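Local coordinates for SspB protein (Streptomyces clavuligerus, PDB 6JUF), which probably acts as a metal-dependent DNA nuclease in the SspABCD-SspE anti-phage defence system, which senses phosphorothioate-modified DNA, at residues B[4-9]-B[154-159]. Residues are numbered along the deposited sequence; the frame is centred on the assembly and turned at random.
Sequences SRLAEA and RHVNLS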
ATOM      1  N   SER B   4      31.559   1.961  18.703  1.00 29.91           N
ATOM      2  CA  SER B   4      31.446   1.220  17.458  1.00 30.82           C
ATOM      3  C   SER B   4      30.141   0.419  17.334  1.00 19.80           C
ATOM      4  O   SER B   4      30.109  -0.615  16.687  1.00 23.34           O
ATOM      5  CB  SER B   4      32.644   0.297  17.285  1.00 38.89           C
ATOM      6  OG  SER B   4      32.478  -0.869  18.070  1.00 38.36           O
ATOM      7  N   ARG B   5      29.087   0.890  17.976  1.00 22.76           N
ATOM      8  CA  ARG B   5      27.821   0.182  17.982  1.00 19.81           C
ATOM      9  C   ARG B   5      27.314  -0.002  16.555  1.00 18.28           C
ATOM     10  O   ARG B   5      26.761  -1.057  16.187  1.00 17.07           O
ATOM     11  CB  ARG B   5      26.783   0.917  18.815  1.00 19.55           C
ATOM     12  CG  ARG B   5      26.965   0.706  20.323  1.00 26.36           C
ATOM     13  CD  ARG B   5      26.992   2.033  21.019  1.00 33.72           C
ATOM     14  NE  ARG B   5      25.707   2.416  21.562  1.00 40.81           N
ATOM     15  CZ  ARG B   5      25.304   3.682  21.689  1.00 32.71           C
ATOM     16  NH1 ARG B   5      26.073   4.678  21.262  1.00 37.17           N
ATOM     17  NH2 ARG B   5      24.115   3.945  22.208  1.00 37.86           N
ATOM     18  N   LEU B   6      27.530   1.009  15.736  1.00 15.87           N
ATOM     19  CA  LEU B   6      26.930   0.970  14.401  1.00 12.87           C
ATOM     20  C   LEU B   6      27.610  -0.129  13.551  1.00 15.38           C
ATOM     21  O   LEU B   6      26.934  -0.921  12.860  1.00 12.48           O
ATOM     22  CB  LEU B   6      27.020   2.352  13.722  1.00 14.15           C
ATOM     23  CG  LEU B   6      26.362   2.378  12.310  1.00 12.98           C
ATOM     24  CD1 LEU B   6      24.860   1.979  12.321  1.00  9.06           C
ATOM     25  CD2 LEU B   6      26.550   3.722  11.604  1.00 13.26           C
ATOM     26  N   ALA B   7      28.941  -0.198  13.595  1.00 17.40           N
ATOM     27  CA  ALA B   7      29.638  -1.275  12.901  1.00 17.53           C
ATOM     28  C   ALA B   7      29.196  -2.660  13.353  1.00 17.45           C
ATOM     29  O   ALA B   7      29.146  -3.596  12.564  1.00 17.37           O
ATOM     30  CB  ALA B   7      31.145  -1.116  13.108  1.00 23.67           C
ATOM     31  N   GLU B   8      28.936  -2.826  14.640  1.00 18.78           N
ATOM     32  CA  GLU B   8      28.567  -4.128  15.133  1.00 19.50           C
ATOM     33  C   GLU B   8      27.171  -4.530  14.655  1.00 18.53           C
ATOM     34  O   GLU B   8      26.890  -5.716  14.428  1.00 16.91           O
ATOM     35  CB  GLU B   8      28.673  -4.157  16.633  1.00 23.47           C
ATOM     36  CG  GLU B   8      30.102  -3.938  17.096  1.00 29.95           C
ATOM     37  CD  GLU B   8      30.222  -4.072  18.592  1.00 42.19           C
ATOM     38  OE1 GLU B   8      30.761  -3.135  19.217  1.00 48.14           O
ATOM     39  OE2 GLU B   8      29.762  -5.116  19.132  1.00 52.00           O
ATOM     40  N   ALA B   9      26.327  -3.528  14.486  1.00 13.43           N
ATOM     41  CA  ALA B   9      24.939  -3.742  14.121  1.00 13.25           C
ATOM     42  C   ALA B   9      24.776  -3.892  12.606  1.00 13.64           C
ATOM     43  O   ALA B   9      23.891  -4.631  12.130  1.00 13.67           O
ATOM     44  CB  ALA B   9      24.058  -2.598  14.617  1.00 14.48           C
ATOM     45  N   ARG B 154      28.459  11.300  12.354  1.00 15.63           N
ATOM     46  CA  ARG B 154      29.261  11.116  13.557  1.00 17.07           C
ATOM     47  C   ARG B 154      29.504   9.626  13.794  1.00 14.01           C
ATOM     48  O   ARG B 154      30.631   9.197  14.033  1.00 18.88           O
ATOM     49  CB  ARG B 154      28.568  11.825  14.735  1.00 18.27           C
ATOM     50  CG  ARG B 154      29.386  11.936  16.020  1.00 24.91           C
ATOM     51  CD  ARG B 154      28.549  12.510  17.172  1.00 39.09           C
ATOM     52  NE  ARG B 154      27.845  11.454  17.929  1.00 39.18           N
ATOM     53  CZ  ARG B 154      28.419  10.659  18.845  1.00 44.76           C
ATOM     54  NH1 ARG B 154      29.712  10.770  19.134  1.00 57.21           N
ATOM     55  NH2 ARG B 154      27.707   9.747  19.483  1.00 45.94           N
ATOM     56  N   HIS B 155      28.420   8.830  13.715  1.00 15.03           N
ATOM     57  CA  HIS B 155      28.507   7.388  13.920  1.00 14.29           C
ATOM     58  C   HIS B 155      29.319   6.672  12.849  1.00 15.79           C
ATOM     59  O   HIS B 155      30.113   5.764  13.123  1.00 16.48           O
ATOM     60  CB  HIS B 155      27.088   6.777  14.057  1.00 14.61           C
ATOM     61  CG  HIS B 155      26.594   6.813  15.463  1.00 16.46           C
ATOM     62  ND1 HIS B 155      25.719   7.747  15.923  1.00 18.62           N
ATOM     63  CD2 HIS B 155      26.958   6.051  16.546  1.00 17.51           C
ATOM     64  CE1 HIS B 155      25.535   7.571  17.244  1.00 16.20           C
ATOM     65  NE2 HIS B 155      26.301   6.539  17.626  1.00 20.18           N
ATOM     66  N   VAL B 156      29.162   7.113  11.610  1.00 15.73           N
ATOM     67  CA  VAL B 156      29.908   6.540  10.495  1.00 16.62           C
ATOM     68  C   VAL B 156      31.406   6.834  10.631  1.00 18.46           C
ATOM     69  O   VAL B 156      32.228   5.974  10.365  1.00 23.51           O
ATOM     70  CB  VAL B 156      29.365   7.053   9.162  1.00 19.23           C
ATOM     71  CG1 VAL B 156      30.275   6.683   7.982  1.00 25.82           C
ATOM     72  CG2 VAL B 156      27.923   6.547   8.984  1.00 19.27           C
ATOM     73  N   ASN B 157      31.738   8.059  11.028  1.00 19.08           N
ATOM     74  CA  ASN B 157      33.132   8.359  11.334  1.00 23.70           C
ATOM     75  C   ASN B 157      33.740   7.428  12.385  1.00 23.22           C
ATOM     76  O   ASN B 157      34.886   7.014  12.241  1.00 25.95           O
ATOM     77  CB  ASN B 157      33.276   9.825  11.691  1.00 27.24           C
ATOM     78  CG  ASN B 157      33.398  10.693  10.452  1.00 34.53           C
ATOM     79  OD1 ASN B 157      34.025  10.301   9.465  1.00 37.87           O
ATOM     80  ND2 ASN B 157      32.831  11.871  10.495  1.00 31.09           N
ATOM     81  N   LEU B 158      32.962   7.076  13.411  1.00 20.20           N
ATOM     82  CA  LEU B 158      33.438   6.260  14.537  1.00 22.44           C
ATOM     83  C   LEU B 158      33.440   4.789  14.128  1.00 26.55           C
ATOM     84  O   LEU B 158      34.215   4.013  14.649  1.00 27.61           O
ATOM     85  CB  LEU B 158      32.510   6.437  15.754  1.00 20.62           C
ATOM     86  CG  LEU B 158      32.737   7.471  16.862  1.00 30.33           C
ATOM     87  CD1 LEU B 158      33.606   8.642  16.411  1.00 37.28           C
ATOM     88  CD2 LEU B 158      31.376   7.933  17.410  1.00 31.93           C
ATOM     89  N   SER B 159      32.560   4.398  13.184  1.00 19.35           N
ATOM     90  CA  SER B 159      32.348   2.966  12.913  1.00 19.51           C
ATOM     91  C   SER B 159      32.966   2.442  11.657  1.00 20.90           C
ATOM     92  O   SER B 159      33.350   1.300  11.620  1.00 26.95           O
ATOM     93  CB  SER B 159      30.845   2.597  12.894  1.00 16.40           C
ATOM     94  OG  SER B 159      30.467   2.358  14.218  1.00 19.56           O
TER
HETATM   95  O   HOH W   1      28.850   3.737  16.142  1.00 21.38           O
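S159, in the last turn of its helix, turns its hydroxyl to the first turn of helix 5-9, where the amide of A7 donates a hydrogen bond to OG of S159 (3.0 Å, N-H...O angle 151°). The first-turn amides of a helix lack carbonyl partners within it, and here the hydroxyl oxygen of a serine distant in sequence takes that place for A7. A water extends the idea: it accepts from the backbone N of L6 and lies 2.9 Å from OG of S159, linking one hydroxyl to two successive amides, directly at A7 and through solvent at L6. This water also lies in the plane of the H155 ring, at its edge. CB of A7 packs against the S159 backbone, 3.6 Å from its carbonyl O. Apolar contact comes from L6, whose CG stands anti to the backbone N. Its CD2 touches CB of H155, and CD2 of L6 lies 4.1 Å from CG2 of V156. NH1 of R5 comes to the H155 ring edge, near its plane, the guanidinium and ring planes 59° apart, but its salt bridge is to D3. Helix 5-9 crosses segment 154-159, the C-terminal end of helix 145-159, at -76°, with L6 also packing on P129 and V133 of helix 129-137.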